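Local coordinates for KLLA0B12012p (PDB 6Y3P), which partners the mRNA decapping enzyme Dcp2 as Pby1, and through its C-terminal ATP-grasp domain, the part in this chain, probably binds ATP, at residues 218-223 and 364-369; 228-233 and 372-377. All blocks are in the same frame, centred on the assembly; numbering follows the deposited sequence.

Contact 1: 218-223 and 364-369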
ATOM      1  N   ARG A 218       4.781   6.209  -2.964  1.00 42.24           N
ATOM      2  CA  ARG A 218       4.845   5.355  -1.792  1.00 41.23           C
ATOM      3  C   ARG A 218       4.519   6.301  -0.621  1.00 44.78           C
ATOM      4  O   ARG A 218       5.275   7.233  -0.327  1.00 42.58           O
ATOM      5  CB  ARG A 218       6.241   4.712  -1.631  1.00 40.91           C
ATOM      6  CG  ARG A 218       6.432   3.895  -0.328  1.00 50.43           C
ATOM      7  CD  ARG A 218       5.327   2.873  -0.149  1.00 59.58           C
ATOM      8  NE  ARG A 218       5.814   1.526   0.150  1.00 83.63           N
ATOM      9  CZ  ARG A 218       6.292   0.667  -0.746  1.00103.49           C
ATOM     10  NH1 ARG A 218       6.677  -0.546  -0.370  1.00 95.09           N
ATOM     11  NH2 ARG A 218       6.416   1.025  -2.020  1.00 93.11           N
ATOM     12  N   CYS A 219       3.370   6.072   0.009  1.00 41.76           N
ATOM     13  CA  CYS A 219       2.900   6.840   1.149  1.00 42.05           C
ATOM     14  C   CYS A 219       2.948   5.938   2.422  1.00 46.07           C
ATOM     15  O   CYS A 219       2.346   4.857   2.428  1.00 43.74           O
ATOM     16  CB  CYS A 219       1.488   7.349   0.852  1.00 42.81           C
ATOM     17  SG  CYS A 219       0.711   8.259   2.212  1.00 48.18           S
ATOM     18  N   TYR A 220       3.714   6.343   3.471  1.00 43.00           N
ATOM     19  CA  TYR A 220       3.731   5.571   4.728  1.00 42.05           C
ATOM     20  C   TYR A 220       2.547   5.971   5.586  1.00 43.86           C
ATOM     21  O   TYR A 220       2.337   7.152   5.847  1.00 41.70           O
ATOM     22  CB  TYR A 220       5.039   5.719   5.498  1.00 43.60           C
ATOM     23  CG  TYR A 220       6.212   5.235   4.681  1.00 44.77           C
ATOM     24  CD1 TYR A 220       6.368   3.882   4.384  1.00 46.42           C
ATOM     25  CD2 TYR A 220       7.141   6.133   4.158  1.00 45.75           C
ATOM     26  CE1 TYR A 220       7.430   3.429   3.603  1.00 49.24           C
ATOM     27  CE2 TYR A 220       8.215   5.692   3.382  1.00 47.62           C
ATOM     28  CZ  TYR A 220       8.364   4.335   3.121  1.00 54.01           C
ATOM     29  OH  TYR A 220       9.406   3.874   2.367  1.00 54.97           O
ATOM     30  N   VAL A 221       1.747   4.986   5.968  1.00 41.23           N
ATOM     31  CA  VAL A 221       0.532   5.160   6.737  1.00 41.14           C
ATOM     32  C   VAL A 221       0.692   4.389   8.033  1.00 46.25           C
ATOM     33  O   VAL A 221       0.965   3.196   7.987  1.00 46.21           O
ATOM     34  CB  VAL A 221      -0.691   4.684   5.922  1.00 44.25           C
ATOM     35  CG1 VAL A 221      -1.982   4.805   6.738  1.00 44.21           C
ATOM     36  CG2 VAL A 221      -0.810   5.447   4.609  1.00 43.66           C
ATOM     37  N   THR A 222       0.544   5.064   9.186  1.00 42.98           N
ATOM     38  CA  THR A 222       0.669   4.409  10.485  1.00 42.65           C
ATOM     39  C   THR A 222      -0.677   4.304  11.146  1.00 46.08           C
ATOM     40  O   THR A 222      -1.360   5.302  11.331  1.00 44.81           O
ATOM     41  CB  THR A 222       1.732   5.089  11.396  1.00 49.47           C
ATOM     42  OG1 THR A 222       2.949   5.247  10.680  1.00 50.86           O
ATOM     43  CG2 THR A 222       2.007   4.310  12.678  1.00 46.90           C
ATOM     44  N   CYS A 223      -1.064   3.089  11.474  1.00 45.74           N
ATOM     45  CA  CYS A 223      -2.255   2.797  12.264  1.00 47.52           C
ATOM     46  C   CYS A 223      -1.781   2.639  13.653  1.00 48.75           C
ATOM     47  O   CYS A 223      -0.818   1.925  13.870  1.00 46.97           O
ATOM     48  CB  CYS A 223      -2.945   1.526  11.791  1.00 49.20           C
ATOM     49  SG  CYS A 223      -3.943   1.768  10.324  1.00 53.57           S
ATOM     50  N   ASP A 364      14.021   9.487   9.283  1.00 50.13           N
ATOM     51  CA  ASP A 364      14.297   9.912  10.669  1.00 49.99           C
ATOM     52  C   ASP A 364      13.093  10.627  11.281  1.00 53.85           C
ATOM     53  O   ASP A 364      12.766  10.402  12.440  1.00 55.85           O
ATOM     54  CB  ASP A 364      15.501  10.859  10.712  1.00 52.54           C
ATOM     55  CG  ASP A 364      16.864  10.207  10.669  1.00 63.58           C
ATOM     56  OD1 ASP A 364      16.925   8.962  10.563  1.00 63.04           O
ATOM     57  OD2 ASP A 364      17.876  10.944  10.755  1.00 74.41           O
ATOM     58  N   GLU A 365      12.436  11.480  10.499  1.00 49.05           N
ATOM     59  CA  GLU A 365      11.278  12.245  10.935  1.00 48.61           C
ATOM     60  C   GLU A 365      10.061  11.333  11.033  1.00 52.42           C
ATOM     61  O   GLU A 365       9.187  11.578  11.864  1.00 53.60           O
ATOM     62  CB  GLU A 365      11.027  13.404   9.958  1.00 49.69           C
ATOM     63  CG  GLU A 365       9.887  14.311  10.390  1.00 61.75           C
ATOM     64  CD  GLU A 365       9.457  15.385   9.417  1.00 72.06           C
ATOM     65  OE1 GLU A 365      10.318  15.890   8.660  1.00 59.82           O
ATOM     66  OE2 GLU A 365       8.263  15.758   9.453  1.00 69.92           O
ATOM     67  N   LEU A 366      10.011  10.273  10.199  1.00 47.14           N
ATOM     68  CA  LEU A 366       8.913   9.322  10.223  1.00 45.67           C
ATOM     69  C   LEU A 366       8.894   8.576  11.556  1.00 50.97           C
ATOM     70  O   LEU A 366       7.846   8.547  12.214  1.00 51.31           O
ATOM     71  CB  LEU A 366       8.980   8.337   9.030  1.00 44.17           C
ATOM     72  CG  LEU A 366       8.190   6.997   9.138  1.00 46.99           C
ATOM     73  CD1 LEU A 366       6.684   7.209   9.206  1.00 45.14           C
ATOM     74  CD2 LEU A 366       8.546   6.067   8.012  1.00 51.25           C
ATOM     75  N   PHE A 367      10.045   7.973  11.944  1.00 48.11           N
ATOM     76  CA  PHE A 367      10.168   7.175  13.170  1.00 48.40           C
ATOM     77  C   PHE A 367      10.138   8.044  14.409  1.00 53.30           C
ATOM     78  O   PHE A 367       9.636   7.589  15.419  1.00 54.69           O
ATOM     79  CB  PHE A 367      11.359   6.212  13.125  1.00 50.12           C
ATOM     80  CG  PHE A 367      11.083   5.129  12.112  1.00 51.49           C
ATOM     81  CD1 PHE A 367      10.214   4.082  12.406  1.00 54.48           C
ATOM     82  CD2 PHE A 367      11.606   5.207  10.824  1.00 55.05           C
ATOM     83  CE1 PHE A 367       9.904   3.116  11.443  1.00 55.46           C
ATOM     84  CE2 PHE A 367      11.281   4.248   9.854  1.00 56.88           C
ATOM     85  CZ  PHE A 367      10.459   3.194  10.180  1.00 54.60           C
ATOM     86  N   ASP A 368      10.510   9.325  14.290  1.00 51.11           N
ATOM     87  CA  ASP A 368      10.389  10.305  15.358  1.00 52.31           C
ATOM     88  C   ASP A 368       8.897  10.510  15.709  1.00 57.75           C
ATOM     89  O   ASP A 368       8.530  10.452  16.877  1.00 57.56           O
ATOM     90  CB  ASP A 368      11.025  11.632  14.926  1.00 55.31           C
ATOM     91  CG  ASP A 368      11.332  12.509  16.113  1.00 76.12           C
ATOM     92  OD1 ASP A 368      12.314  12.200  16.844  1.00 81.67           O
ATOM     93  OD2 ASP A 368      10.525  13.431  16.393  1.00 77.88           O
ATOM     94  N   ASP A 369       8.037  10.674  14.677  1.00 55.18           N
ATOM     95  CA  ASP A 369       6.599  10.870  14.810  1.00 54.79           C
ATOM     96  C   ASP A 369       5.895   9.648  15.329  1.00 59.15           C
ATOM     97  O   ASP A 369       5.021   9.780  16.184  1.00 59.06           O
ATOM     98  CB  ASP A 369       5.994  11.305  13.476  1.00 56.82           C
ATOM     99  CG  ASP A 369       6.474  12.663  12.973  1.00 71.38           C
ATOM    100  OD1 ASP A 369       6.899  13.496  13.812  1.00 73.82           O
ATOM    101  OD2 ASP A 369       6.416  12.898  11.737  1.00 76.57           O
TER
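Leu-366 meets Tyr-220 with a single methyl: its CD2 lies 4.1 Å from Tyr-220 CD2 and 4.2 Å from Tyr-220 CG, so it touches the ring close to where the ring joins its CB. The approach is oblique to the ring plane, and the two side chains cross at about a right angle. The other branch of the leucine leans along the strand, where Leu-366 CD1 sits 4.5 Å from Thr-222 OG1, a loose contact. Tyr-220 and Thr-222 are two apart on the strand, so both turn their side chains to the helix while Val-221 between them turns away. With CG anti to the backbone N (chi1 160°), Leu-366 extends from the helix and carries its two methyls toward these two residues. Nothing polar links the segments; the contact is small, buried and purely van der Waals, and the nearest pair of CA atoms, Tyr-220 CA and Leu-366 CA, is 8.4 Å apart.

Farther out, Phe-352 meets the Tyr-220 ring with planes at about 35° and also packs edge-to-face with Phe-367, linking the two segments a second way. At the helix surface, Glu-365 forms a salt bridge to Arg-234. The strand 215-224 runs between its antiparallel neighbours 228-239 and 326-335, and helix 357-375 packs on one side of this sheet of the ATP-grasp fold. Cys-219, Val-221 and Cys-223 face the other side, where they pack against helix 290-313.

Contact 2: 228-233 and 372-377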
ATOM      1  N   GLN A 228      -6.498   4.868  15.367  1.00 46.38           N
ATOM      2  CA  GLN A 228      -6.071   6.149  14.830  1.00 44.56           C
ATOM      3  C   GLN A 228      -5.278   5.866  13.587  1.00 50.60           C
ATOM      4  O   GLN A 228      -4.469   4.932  13.567  1.00 52.15           O
ATOM      5  CB  GLN A 228      -5.231   6.916  15.823  1.00 45.58           C
ATOM      6  CG  GLN A 228      -6.070   7.703  16.819  1.00 62.32           C
ATOM      7  CD  GLN A 228      -5.177   8.264  17.879  1.00 72.76           C
ATOM      8  OE1 GLN A 228      -4.573   7.515  18.655  1.00 68.05           O
ATOM      9  NE2 GLN A 228      -4.986   9.579  17.866  1.00 56.38           N
ATOM     10  N   VAL A 229      -5.546   6.630  12.523  1.00 47.54           N
ATOM     11  CA  VAL A 229      -4.863   6.469  11.241  1.00 45.53           C
ATOM     12  C   VAL A 229      -4.095   7.738  10.940  1.00 47.37           C
ATOM     13  O   VAL A 229      -4.664   8.827  10.965  1.00 46.95           O
ATOM     14  CB  VAL A 229      -5.770   6.031  10.068  1.00 48.12           C
ATOM     15  CG1 VAL A 229      -4.915   5.689   8.841  1.00 46.92           C
ATOM     16  CG2 VAL A 229      -6.663   4.846  10.449  1.00 47.57           C
ATOM     17  N   PHE A 230      -2.786   7.590  10.709  1.00 43.23           N
ATOM     18  CA  PHE A 230      -1.889   8.697  10.484  1.00 42.73           C
ATOM     19  C   PHE A 230      -1.196   8.552   9.156  1.00 48.41           C
ATOM     20  O   PHE A 230      -0.566   7.527   8.880  1.00 48.29           O
ATOM     21  CB  PHE A 230      -0.845   8.765  11.597  1.00 44.67           C
ATOM     22  CG  PHE A 230      -1.401   9.008  12.975  1.00 46.17           C
ATOM     23  CD1 PHE A 230      -1.618  10.300  13.436  1.00 49.05           C
ATOM     24  CD2 PHE A 230      -1.687   7.946  13.823  1.00 47.80           C
ATOM     25  CE1 PHE A 230      -2.117  10.525  14.712  1.00 49.85           C
ATOM     26  CE2 PHE A 230      -2.176   8.174  15.102  1.00 51.43           C
ATOM     27  CZ  PHE A 230      -2.396   9.462  15.535  1.00 49.39           C
ATOM     28  N   VAL A 231      -1.331   9.572   8.321  1.00 44.87           N
ATOM     29  CA  VAL A 231      -0.665   9.607   7.028  1.00 43.48           C
ATOM     30  C   VAL A 231       0.565  10.504   7.174  1.00 47.19           C
ATOM     31  O   VAL A 231       0.491  11.597   7.728  1.00 46.86           O
ATOM     32  CB  VAL A 231      -1.621  10.065   5.905  1.00 46.77           C
ATOM     33  CG1 VAL A 231      -0.878  10.316   4.603  1.00 46.16           C
ATOM     34  CG2 VAL A 231      -2.748   9.056   5.690  1.00 45.77           C
ATOM     35  N   TYR A 232       1.705   9.998   6.730  1.00 44.60           N
ATOM     36  CA  TYR A 232       2.974  10.712   6.709  1.00 43.61           C
ATOM     37  C   TYR A 232       3.035  11.512   5.382  1.00 48.45           C
ATOM     38  O   TYR A 232       3.045  10.919   4.297  1.00 46.87           O
ATOM     39  CB  TYR A 232       4.147   9.719   6.845  1.00 42.32           C
ATOM     40  CG  TYR A 232       5.480  10.407   7.009  1.00 41.51           C
ATOM     41  CD1 TYR A 232       5.638  11.466   7.908  1.00 43.55           C
ATOM     42  CD2 TYR A 232       6.588   9.996   6.285  1.00 41.50           C
ATOM     43  CE1 TYR A 232       6.863  12.119   8.051  1.00 43.86           C
ATOM     44  CE2 TYR A 232       7.822  10.634   6.428  1.00 43.06           C
ATOM     45  CZ  TYR A 232       7.953  11.692   7.315  1.00 47.40           C
ATOM     46  OH  TYR A 232       9.169  12.299   7.470  1.00 46.02           O
ATOM     47  N   ASP A 233       3.011  12.851   5.485  1.00 46.52           N
ATOM     48  CA  ASP A 233       2.969  13.772   4.340  1.00 47.07           C
ATOM     49  C   ASP A 233       4.270  13.920   3.549  1.00 50.00           C
ATOM     50  O   ASP A 233       4.245  14.568   2.514  1.00 50.29           O
ATOM     51  CB  ASP A 233       2.445  15.163   4.748  1.00 49.25           C
ATOM     52  CG  ASP A 233       0.928  15.255   4.694  1.00 55.46           C
ATOM     53  OD1 ASP A 233       0.286  14.265   4.261  1.00 53.52           O
ATOM     54  OD2 ASP A 233       0.384  16.313   5.082  1.00 59.63           O
ATOM     55  N   SER A 372       6.988   9.364  19.086  1.00 52.82           N
ATOM     56  CA  SER A 372       6.464  10.475  19.887  1.00 53.47           C
ATOM     57  C   SER A 372       4.933  10.583  19.962  1.00 56.55           C
ATOM     58  O   SER A 372       4.428  11.230  20.894  1.00 55.34           O
ATOM     59  CB  SER A 372       7.047  11.801  19.408  1.00 56.95           C
ATOM     60  OG  SER A 372       6.656  12.105  18.076  1.00 60.32           O
ATOM     61  N   ILE A 373       4.196   9.993  18.975  1.00 51.71           N
ATOM     62  CA  ILE A 373       2.729  10.116  18.895  1.00 50.02           C
ATOM     63  C   ILE A 373       1.993   8.798  19.172  1.00 52.67           C
ATOM     64  O   ILE A 373       0.945   8.800  19.827  1.00 52.39           O
ATOM     65  CB  ILE A 373       2.328  10.761  17.522  1.00 52.05           C
ATOM     66  CG1 ILE A 373       2.875  12.209  17.439  1.00 52.25           C
ATOM     67  CG2 ILE A 373       0.790  10.710  17.257  1.00 51.93           C
ATOM     68  CD1 ILE A 373       2.958  12.803  16.073  1.00 63.80           C
ATOM     69  N   CYS A 374       2.518   7.691  18.654  1.00 48.79           N
ATOM     70  CA  CYS A 374       1.882   6.377  18.791  1.00 48.01           C
ATOM     71  C   CYS A 374       2.450   5.530  19.942  1.00 52.64           C
ATOM     72  O   CYS A 374       1.681   4.878  20.662  1.00 51.75           O
ATOM     73  CB  CYS A 374       1.940   5.627  17.462  1.00 47.29           C
ATOM     74  SG  CYS A 374       1.317   6.567  16.036  1.00 50.02           S
ATOM     75  N   VAL A 375       3.803   5.515  20.090  1.00 48.62           N
ATOM     76  CA  VAL A 375       4.469   4.686  21.091  1.00 47.20           C
ATOM     77  C   VAL A 375       4.345   5.293  22.483  1.00 51.29           C
ATOM     78  O   VAL A 375       4.041   4.553  23.399  1.00 51.54           O
ATOM     79  CB  VAL A 375       5.939   4.329  20.701  1.00 49.40           C
ATOM     80  CG1 VAL A 375       6.653   3.517  21.802  1.00 49.45           C
ATOM     81  CG2 VAL A 375       5.976   3.584  19.368  1.00 47.46           C
ATOM     82  N   ARG A 376       4.598   6.603  22.664  1.00 48.91           N
ATOM     83  CA  ARG A 376       4.509   7.252  23.989  1.00 50.15           C
ATOM     84  C   ARG A 376       3.180   6.932  24.731  1.00 54.96           C
ATOM     85  O   ARG A 376       3.260   6.459  25.867  1.00 54.13           O
ATOM     86  CB  ARG A 376       4.740   8.780  23.891  1.00 50.18           C
ATOM     87  CG  ARG A 376       6.197   9.231  23.950  1.00 55.24           C
ATOM     88  CD  ARG A 376       6.303  10.751  23.814  1.00 56.20           C
ATOM     89  NE  ARG A 376       5.556  11.445  24.870  1.00 64.21           N
ATOM     90  CZ  ARG A 376       6.071  11.831  26.034  1.00 75.22           C
ATOM     91  NH1 ARG A 376       7.354  11.628  26.302  1.00 61.48           N
ATOM     92  NH2 ARG A 376       5.310  12.434  26.933  1.00 70.57           N
ATOM     93  N   PRO A 377       1.975   7.060  24.082  1.00 52.90           N
ATOM     94  CA  PRO A 377       0.711   6.752  24.778  1.00 53.60           C
ATOM     95  C   PRO A 377       0.507   5.310  25.283  1.00 57.90           C
ATOM     96  O   PRO A 377      -0.282   5.108  26.207  1.00 56.48           O
ATOM     97  CB  PRO A 377      -0.347   7.128  23.739  1.00 54.89           C
ATOM     98  CG  PRO A 377       0.290   8.142  22.919  1.00 58.23           C
ATOM     99  CD  PRO A 377       1.680   7.631  22.753  1.00 53.78           C
TER
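Strand 228-232 runs past the last turn of helix 357-375, which has a wider pi-type turn at 372-375, and turns Phe-230 to it. This is helix-on-sheet packing in the ATP-grasp fold, and across it Phe-230 touches two consecutive helix residues, Ile-373 and Cys-374. The phenylalanine CG is anti to the carbonyl carbon (chi1 -62°), and the ring reaches from the strand to the helix. Its far end meets the branch methyl of the isoleucine, with Phe-230 CZ 3.8 Å from Ile-373 CG2. Along another side of the ring, Cys-374 SG is equally near Phe-230 CE2 and CD2, at 4.0 Å from each. Both neighbours come in obliquely to the ring plane. Phe-391 of strand 391-396 stacks on the same ring and also touches Ile-373, while Cys-374 reaches Ser-224 on the adjoining strand. Were Phe-230 an alanine, the ring would be gone and a gap would probably open between strand and helix, the thiol and the isoleucine methyl losing their contact with it. The thiol makes a Cys sulfur-aromatic contact: Cys-374 SG is 4.5 Å from the centroid of the Phe-230 ring, 39° off the ring normal.

In the fold
Contacts 1 and 2 pack successive parts of one helix, 357-375, onto successive strands of one antiparallel sheet, with centres about 8 Å apart. Strands 215-224 and 228-239 are also bonded to each other: Thr-222 N lies 2.7 Å from Phe-230 O and Tyr-220 O lies 3.0 Å from Tyr-232 N, both probable hydrogen bonds. The first of these bonds joins two residues that touch the helix, Thr-222 in contact 1 and Phe-230 in contact 2. Tyr-232, on the same strand as Phe-230, reaches helix 357-375 as well: its OH is hydrogen-bonded to Leu-362 O and lies 3.3 Å from Glu-365 CB. The contact centres lie about 13 and 17 Å from the chain centre, on the same side of it.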